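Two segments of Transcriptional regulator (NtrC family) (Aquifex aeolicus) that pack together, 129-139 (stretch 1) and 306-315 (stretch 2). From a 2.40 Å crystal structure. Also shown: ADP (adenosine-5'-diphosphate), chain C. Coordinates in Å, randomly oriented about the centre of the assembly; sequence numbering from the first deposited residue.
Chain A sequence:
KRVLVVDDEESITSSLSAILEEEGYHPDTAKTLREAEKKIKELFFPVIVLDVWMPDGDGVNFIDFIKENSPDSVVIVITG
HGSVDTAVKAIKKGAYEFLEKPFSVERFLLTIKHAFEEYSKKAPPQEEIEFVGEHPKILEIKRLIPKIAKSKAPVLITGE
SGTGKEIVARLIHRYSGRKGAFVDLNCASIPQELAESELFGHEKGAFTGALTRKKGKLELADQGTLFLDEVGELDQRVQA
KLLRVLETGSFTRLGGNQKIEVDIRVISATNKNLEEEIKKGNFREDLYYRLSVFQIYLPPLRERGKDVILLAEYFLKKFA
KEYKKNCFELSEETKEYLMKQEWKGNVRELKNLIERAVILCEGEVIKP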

ATOM      1  N   ILE A 129       4.877  14.426  -1.986  1.00 68.28           N
ATOM      2  CA  ILE A 129       5.493  14.700  -0.692  1.00 60.06           C
ATOM      3  C   ILE A 129       5.792  16.181  -0.553  1.00 61.84           C
ATOM      4  O   ILE A 129       6.470  16.766  -1.394  1.00 62.02           O
ATOM      5  CB  ILE A 129       6.794  13.903  -0.503  1.00 64.96           C
ATOM      6  CG1 ILE A 129       6.502  12.404  -0.461  1.00 61.71           C
ATOM      7  CG2 ILE A 129       7.493  14.321   0.770  1.00 57.36           C
ATOM      8  CD1 ILE A 129       7.743  11.562  -0.561  1.00 60.76           C
ATOM      9  N   GLU A 130       5.281  16.781   0.514  1.00 70.73           N
ATOM     10  CA  GLU A 130       5.497  18.198   0.765  1.00 71.54           C
ATOM     11  C   GLU A 130       6.784  18.406   1.549  1.00 68.31           C
ATOM     12  O   GLU A 130       6.959  17.868   2.641  1.00 62.68           O
ATOM     13  CB  GLU A 130       4.319  18.781   1.543  1.00 76.47           C
ATOM     14  CG  GLU A 130       2.956  18.486   0.927  1.00 76.89           C
ATOM     15  CD  GLU A 130       2.587  19.452  -0.186  1.00 82.84           C
ATOM     16  OE1 GLU A 130       3.314  20.455  -0.375  1.00 81.93           O
ATOM     17  OE2 GLU A 130       1.566  19.207  -0.867  1.00 91.06           O
ATOM     18  N   PHE A 131       7.690  19.188   0.980  1.00 47.26           N
ATOM     19  CA  PHE A 131       8.937  19.503   1.651  1.00 39.20           C
ATOM     20  C   PHE A 131       9.122  21.000   1.600  1.00 45.04           C
ATOM     21  O   PHE A 131       9.756  21.525   0.694  1.00 42.88           O
ATOM     22  CB  PHE A 131      10.093  18.801   0.960  1.00 41.57           C
ATOM     23  CG  PHE A 131      11.391  18.948   1.673  1.00 44.32           C
ATOM     24  CD1 PHE A 131      12.593  18.841   0.987  1.00 39.06           C
ATOM     25  CD2 PHE A 131      11.413  19.209   3.035  1.00 42.05           C
ATOM     26  CE1 PHE A 131      13.798  18.975   1.650  1.00 41.85           C
ATOM     27  CE2 PHE A 131      12.608  19.350   3.708  1.00 37.64           C
ATOM     28  CZ  PHE A 131      13.807  19.236   3.013  1.00 45.28           C
ATOM     29  N   VAL A 132       8.553  21.693   2.575  1.00 48.00           N
ATOM     30  CA  VAL A 132       8.439  23.142   2.496  1.00 44.08           C
ATOM     31  C   VAL A 132       9.660  23.859   3.063  1.00 43.47           C
ATOM     32  O   VAL A 132      10.159  23.502   4.133  1.00 42.69           O
ATOM     33  CB  VAL A 132       7.163  23.629   3.197  1.00 46.48           C
ATOM     34  CG1 VAL A 132       7.116  25.150   3.217  1.00 41.60           C
ATOM     35  CG2 VAL A 132       5.949  23.057   2.495  1.00 46.97           C
ATOM     36  N   GLY A 133      10.133  24.865   2.334  1.00 39.15           N
ATOM     37  CA  GLY A 133      11.271  25.652   2.760  1.00 38.88           C
ATOM     38  C   GLY A 133      12.002  26.317   1.609  1.00 41.20           C
ATOM     39  O   GLY A 133      12.263  25.690   0.573  1.00 43.62           O
ATOM     40  N   GLU A 134      12.349  27.585   1.804  1.00 39.59           N
ATOM     41  CA  GLU A 134      13.084  28.348   0.804  1.00 40.21           C
ATOM     42  C   GLU A 134      14.414  28.912   1.327  1.00 40.38           C
ATOM     43  O   GLU A 134      15.141  29.552   0.583  1.00 40.78           O
ATOM     44  CB  GLU A 134      12.211  29.474   0.224  1.00 40.48           C
ATOM     45  CG  GLU A 134      10.962  28.986  -0.530  1.00 40.42           C
ATOM     46  CD  GLU A 134      11.288  28.112  -1.735  1.00 50.78           C
ATOM     47  OE1 GLU A 134      12.210  28.463  -2.510  1.00 51.67           O
ATOM     48  OE2 GLU A 134      10.615  27.070  -1.911  1.00 55.92           O
ATOM     49  N   HIS A 135      14.739  28.684   2.599  1.00 40.08           N
ATOM     50  CA  HIS A 135      16.047  29.101   3.100  1.00 41.85           C
ATOM     51  C   HIS A 135      17.147  28.443   2.281  1.00 43.16           C
ATOM     52  O   HIS A 135      17.076  27.250   2.005  1.00 43.25           O
ATOM     53  CB  HIS A 135      16.249  28.737   4.573  1.00 40.09           C
ATOM     54  CG  HIS A 135      17.456  29.386   5.182  1.00 40.42           C
ATOM     55  ND1 HIS A 135      18.734  28.909   4.996  1.00 40.63           N
ATOM     56  CD2 HIS A 135      17.579  30.493   5.958  1.00 40.71           C
ATOM     57  CE1 HIS A 135      19.594  29.678   5.641  1.00 40.90           C
ATOM     58  NE2 HIS A 135      18.916  30.653   6.226  1.00 41.01           N
ATOM     59  N   PRO A 136      18.174  29.225   1.904  1.00 40.88           N
ATOM     60  CA  PRO A 136      19.315  28.735   1.117  1.00 41.25           C
ATOM     61  C   PRO A 136      19.849  27.379   1.599  1.00 41.00           C
ATOM     62  O   PRO A 136      20.257  26.543   0.787  1.00 40.64           O
ATOM     63  CB  PRO A 136      20.365  29.828   1.314  1.00 41.74           C
ATOM     64  CG  PRO A 136      19.551  31.086   1.533  1.00 41.70           C
ATOM     65  CD  PRO A 136      18.312  30.649   2.271  1.00 41.35           C
ATOM     66  N   LYS A 137      19.845  27.149   2.906  1.00 40.93           N
ATOM     67  CA  LYS A 137      20.291  25.853   3.407  1.00 43.93           C
ATOM     68  C   LYS A 137      19.339  24.725   2.984  1.00 44.82           C
ATOM     69  O   LYS A 137      19.782  23.637   2.613  1.00 41.27           O
ATOM     70  CB  LYS A 137      20.493  25.894   4.920  1.00 40.15           C
ATOM     71  CG  LYS A 137      21.752  26.664   5.304  1.00 41.77           C
ATOM     72  CD  LYS A 137      21.791  27.084   6.773  1.00 44.97           C
ATOM     73  CE  LYS A 137      23.258  27.292   7.186  1.00 47.58           C
ATOM     74  NZ  LYS A 137      23.457  28.273   8.292  1.00 42.42           N
ATOM     75  N   ILE A 138      18.038  25.000   3.011  1.00 39.62           N
ATOM     76  CA  ILE A 138      17.067  24.008   2.575  1.00 39.37           C
ATOM     77  C   ILE A 138      17.072  23.802   1.067  1.00 39.57           C
ATOM     78  O   ILE A 138      16.962  22.683   0.599  1.00 39.40           O
ATOM     79  CB  ILE A 138      15.652  24.355   3.021  1.00 39.64           C
ATOM     80  CG1 ILE A 138      15.582  24.392   4.552  1.00 39.32           C
ATOM     81  CG2 ILE A 138      14.675  23.340   2.438  1.00 38.82           C
ATOM     82  CD1 ILE A 138      15.882  23.060   5.221  1.00 39.36           C
ATOM     83  N   LEU A 139      17.202  24.882   0.305  1.00 39.79           N
ATOM     84  CA  LEU A 139      17.294  24.764  -1.150  1.00 40.01           C
ATOM     85  C   LEU A 139      18.517  23.942  -1.563  1.00 40.07           C
ATOM     86  O   LEU A 139      18.476  23.202  -2.547  1.00 40.09           O
ATOM     87  CB  LEU A 139      17.316  26.147  -1.811  1.00 40.43           C
ATOM     88  CG  LEU A 139      16.034  26.947  -1.551  1.00 40.46           C
ATOM     89  CD1 LEU A 139      16.109  28.345  -2.141  1.00 40.94           C
ATOM     90  CD2 LEU A 139      14.809  26.179  -2.083  1.00 40.47           C
TER
HETATM   91  PB  ADP C 370      11.969  13.799  12.228  0.52 45.33           P
HETATM   92  O1B ADP C 370      11.757  12.709  11.197  0.77 43.69           O
HETATM   93  O2B ADP C 370      12.041  13.308  13.657  0.88 52.43           O
HETATM   94  O3B ADP C 370      13.093  14.739  11.912  1.00 39.04           O
HETATM   95  PA  ADP C 370       9.288  14.513  11.376  1.00 49.22           P
HETATM   96  O1A ADP C 370       9.444  14.924   9.939  1.00 58.16           O
HETATM   97  O2A ADP C 370       8.793  13.107  11.651  1.00 57.69           O
HETATM   98  O3A ADP C 370      10.684  14.791  12.155  1.00 55.33           O
HETATM   99  O5' ADP C 370       8.272  15.534  12.093  1.00 50.97           O
HETATM  100  C5' ADP C 370       7.824  16.704  11.422  1.00 44.76           C
HETATM  101  C4' ADP C 370       6.327  16.688  11.184  1.00 44.12           C
HETATM  102  O4' ADP C 370       6.051  17.823  10.372  1.00 41.32           O
HETATM  103  C3' ADP C 370       5.936  15.510  10.316  1.00 50.68           C
HETATM  104  O3' ADP C 370       4.525  15.302  10.433  1.00 50.81           O
HETATM  105  C2' ADP C 370       6.185  15.953   8.899  1.00 45.50           C
HETATM  106  O2' ADP C 370       5.097  15.451   8.119  1.00 44.81           O
HETATM  107  C1' ADP C 370       6.066  17.461   8.982  1.00 42.19           C
HETATM  108  N9  ADP C 370       7.210  18.139   8.337  1.00 39.98           N
HETATM  109  C8  ADP C 370       8.477  18.137   8.792  1.00 39.52           C
HETATM  110  N7  ADP C 370       9.287  18.871   8.005  1.00 37.07           N
HETATM  111  C5  ADP C 370       8.526  19.365   7.013  1.00 37.10           C
HETATM  112  C6  ADP C 370       8.765  20.217   5.829  1.00 39.84           C
HETATM  113  N6  ADP C 370      10.008  20.698   5.558  1.00 46.23           N
HETATM  114  N1  ADP C 370       7.709  20.503   5.045  1.00 43.68           N
HETATM  115  C2  ADP C 370       6.480  20.029   5.323  1.00 43.39           C
HETATM  116  N3  ADP C 370       6.188  19.244   6.374  1.00 41.99           N
HETATM  117  C4  ADP C 370       7.157  18.885   7.239  1.00 39.30           C
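Stretch 2 (306-315) KDVILLAEYF

Val 132 is the apolar centre of the contact, its side chain directed at one side of the helix that begins at Asp 307 and continues past Phe 315. Leu 310, Leu 311 and Tyr 314, one turn of that helix, receive it: Val 132 CG1 lies 3.9 Å from Leu 310 CB, and Val 132 CB lies 3.7 Å from Leu 311 CD2. A branched valine suits this place because its second methyl, CG2, sits over a face of the Tyr 314 ring, 4.1 Å from the centroid, in a CH-pi contact. The extended backbone of Val 132 leaves its N and O free to pair with the adenine of ADP, N to N1 at 2.9 Å and O to N6 at 3.1 Å.

The helix runs against the order of stretch 1. Near the end of stretch 2, Tyr 314 OH approaches Glu 130 CG at 3.0 Å, whereas the first turn of the helix meets Gly 133, whose CA is 3.4 Å from Asp 307 OD1. A CB on Gly 133 would clash with Asp 307 OD2, and its backbone angles alone call for glycine.

At this polar edge the short, charged Asp 307 accepts hydrogen bonds at OD1 from Glu 134 N (2.7 Å) and His 135 N (3.2 Å). A water links Asp 307 OD2 (2.9 Å) to Val 132 O (2.8 Å).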

ATOM      1  N   LYS A 306      12.774  32.531   7.532  1.00 40.52           N
ATOM      2  CA  LYS A 306      11.337  32.712   7.469  1.00 40.42           C
ATOM      3  C   LYS A 306      10.599  31.446   7.014  1.00 42.41           C
ATOM      4  O   LYS A 306       9.396  31.471   6.752  1.00 41.24           O
ATOM      5  CB  LYS A 306      11.014  33.917   6.584  1.00 40.96           C
ATOM      6  CG  LYS A 306      11.132  35.256   7.336  1.00 45.92           C
ATOM      7  CD  LYS A 306      11.635  36.383   6.449  1.00 59.74           C
ATOM      8  CE  LYS A 306      10.502  37.228   5.900  1.00 65.81           C
ATOM      9  NZ  LYS A 306       9.785  37.948   6.989  1.00 67.30           N
ATOM     10  N   ASP A 307      11.315  30.330   6.937  1.00 39.75           N
ATOM     11  CA  ASP A 307      10.658  29.065   6.675  1.00 39.39           C
ATOM     12  C   ASP A 307       9.602  28.821   7.748  1.00 39.16           C
ATOM     13  O   ASP A 307       8.620  28.136   7.502  1.00 40.99           O
ATOM     14  CB  ASP A 307      11.657  27.908   6.666  1.00 39.14           C
ATOM     15  CG  ASP A 307      12.369  27.751   5.332  1.00 42.96           C
ATOM     16  OD1 ASP A 307      12.047  28.488   4.372  1.00 45.26           O
ATOM     17  OD2 ASP A 307      13.259  26.878   5.250  1.00 39.98           O
ATOM     18  N   VAL A 308       9.805  29.382   8.937  1.00 39.30           N
ATOM     19  CA  VAL A 308       8.865  29.174  10.036  1.00 39.12           C
ATOM     20  C   VAL A 308       7.472  29.684   9.654  1.00 43.10           C
ATOM     21  O   VAL A 308       6.458  29.062   9.984  1.00 39.35           O
ATOM     22  CB  VAL A 308       9.359  29.808  11.363  1.00 39.36           C
ATOM     23  CG1 VAL A 308       9.820  31.228  11.138  1.00 39.80           C
ATOM     24  CG2 VAL A 308       8.274  29.771  12.414  1.00 39.30           C
ATOM     25  N   ILE A 309       7.430  30.801   8.936  1.00 39.53           N
ATOM     26  CA  ILE A 309       6.175  31.338   8.429  1.00 39.66           C
ATOM     27  C   ILE A 309       5.607  30.504   7.285  1.00 39.40           C
ATOM     28  O   ILE A 309       4.402  30.251   7.234  1.00 44.11           O
ATOM     29  CB  ILE A 309       6.343  32.755   7.915  1.00 40.12           C
ATOM     30  CG1 ILE A 309       6.951  33.650   8.999  1.00 40.37           C
ATOM     31  CG2 ILE A 309       5.005  33.285   7.450  1.00 45.40           C
ATOM     32  CD1 ILE A 309       6.341  33.439  10.359  1.00 40.27           C
ATOM     33  N   LEU A 310       6.471  30.087   6.365  1.00 39.41           N
ATOM     34  CA  LEU A 310       6.043  29.254   5.244  1.00 43.17           C
ATOM     35  C   LEU A 310       5.364  28.005   5.767  1.00 41.65           C
ATOM     36  O   LEU A 310       4.291  27.627   5.301  1.00 39.70           O
ATOM     37  CB  LEU A 310       7.230  28.857   4.354  1.00 39.25           C
ATOM     38  CG  LEU A 310       7.866  29.985   3.536  1.00 44.80           C
ATOM     39  CD1 LEU A 310       8.890  29.434   2.556  1.00 47.63           C
ATOM     40  CD2 LEU A 310       6.795  30.764   2.793  1.00 45.52           C
ATOM     41  N   LEU A 311       6.002  27.381   6.745  1.00 38.91           N
ATOM     42  CA  LEU A 311       5.509  26.155   7.320  1.00 38.49           C
ATOM     43  C   LEU A 311       4.192  26.393   8.061  1.00 38.43           C
ATOM     44  O   LEU A 311       3.251  25.591   7.954  1.00 38.25           O
ATOM     45  CB  LEU A 311       6.569  25.561   8.248  1.00 38.38           C
ATOM     46  CG  LEU A 311       7.734  24.914   7.496  1.00 38.55           C
ATOM     47  CD1 LEU A 311       8.973  24.742   8.369  1.00 38.15           C
ATOM     48  CD2 LEU A 311       7.282  23.572   6.909  1.00 37.93           C
ATOM     49  N   ALA A 312       4.127  27.495   8.805  1.00 38.49           N
ATOM     50  CA  ALA A 312       2.924  27.835   9.553  1.00 38.68           C
ATOM     51  C   ALA A 312       1.733  27.986   8.613  1.00 38.72           C
ATOM     52  O   ALA A 312       0.637  27.494   8.892  1.00 38.52           O
ATOM     53  CB  ALA A 312       3.132  29.119  10.363  1.00 38.84           C
ATOM     54  N   GLU A 313       1.952  28.683   7.505  1.00 46.69           N
ATOM     55  CA  GLU A 313       0.894  28.924   6.541  1.00 52.96           C
ATOM     56  C   GLU A 313       0.480  27.614   5.886  1.00 50.33           C
ATOM     57  O   GLU A 313      -0.694  27.392   5.609  1.00 54.39           O
ATOM     58  CB  GLU A 313       1.357  29.939   5.493  1.00 55.31           C
ATOM     59  CG  GLU A 313       1.502  31.348   6.052  1.00 58.25           C
ATOM     60  CD  GLU A 313       2.203  32.301   5.101  1.00 78.52           C
ATOM     61  OE1 GLU A 313       2.965  31.833   4.225  1.00 82.62           O
ATOM     62  OE2 GLU A 313       1.995  33.527   5.240  1.00 85.78           O
ATOM     63  N   TYR A 314       1.455  26.742   5.662  1.00 38.69           N
ATOM     64  CA  TYR A 314       1.199  25.447   5.051  1.00 41.44           C
ATOM     65  C   TYR A 314       0.353  24.578   5.983  1.00 44.20           C
ATOM     66  O   TYR A 314      -0.566  23.878   5.537  1.00 45.68           O
ATOM     67  CB  TYR A 314       2.525  24.767   4.700  1.00 38.12           C
ATOM     68  CG  TYR A 314       2.453  23.272   4.435  1.00 37.78           C
ATOM     69  CD1 TYR A 314       2.160  22.775   3.170  1.00 42.04           C
ATOM     70  CD2 TYR A 314       2.718  22.364   5.444  1.00 37.66           C
ATOM     71  CE1 TYR A 314       2.104  21.413   2.931  1.00 37.64           C
ATOM     72  CE2 TYR A 314       2.667  21.008   5.217  1.00 38.86           C
ATOM     73  CZ  TYR A 314       2.360  20.538   3.964  1.00 41.56           C
ATOM     74  OH  TYR A 314       2.323  19.180   3.763  1.00 51.57           O
ATOM     75  N   PHE A 315       0.659  24.620   7.278  1.00 41.64           N
ATOM     76  CA  PHE A 315      -0.084  23.813   8.243  1.00 44.30           C
ATOM     77  C   PHE A 315      -1.462  24.420   8.516  1.00 46.57           C
ATOM     78  O   PHE A 315      -2.457  23.708   8.612  1.00 46.37           O
ATOM     79  CB  PHE A 315       0.714  23.625   9.547  1.00 37.58           C
ATOM     80  CG  PHE A 315       1.919  22.725   9.401  1.00 37.50           C
ATOM     81  CD1 PHE A 315       1.789  21.442   8.875  1.00 38.83           C
ATOM     82  CD2 PHE A 315       3.184  23.160   9.779  1.00 37.47           C
ATOM     83  CE1 PHE A 315       2.899  20.613   8.722  1.00 43.06           C
ATOM     84  CE2 PHE A 315       4.292  22.335   9.648  1.00 37.33           C
ATOM     85  CZ  PHE A 315       4.157  21.065   9.113  1.00 37.15           C
TER
HETATM   86  O   HOH W   1      12.243  24.265   5.816  1.00 38.59           O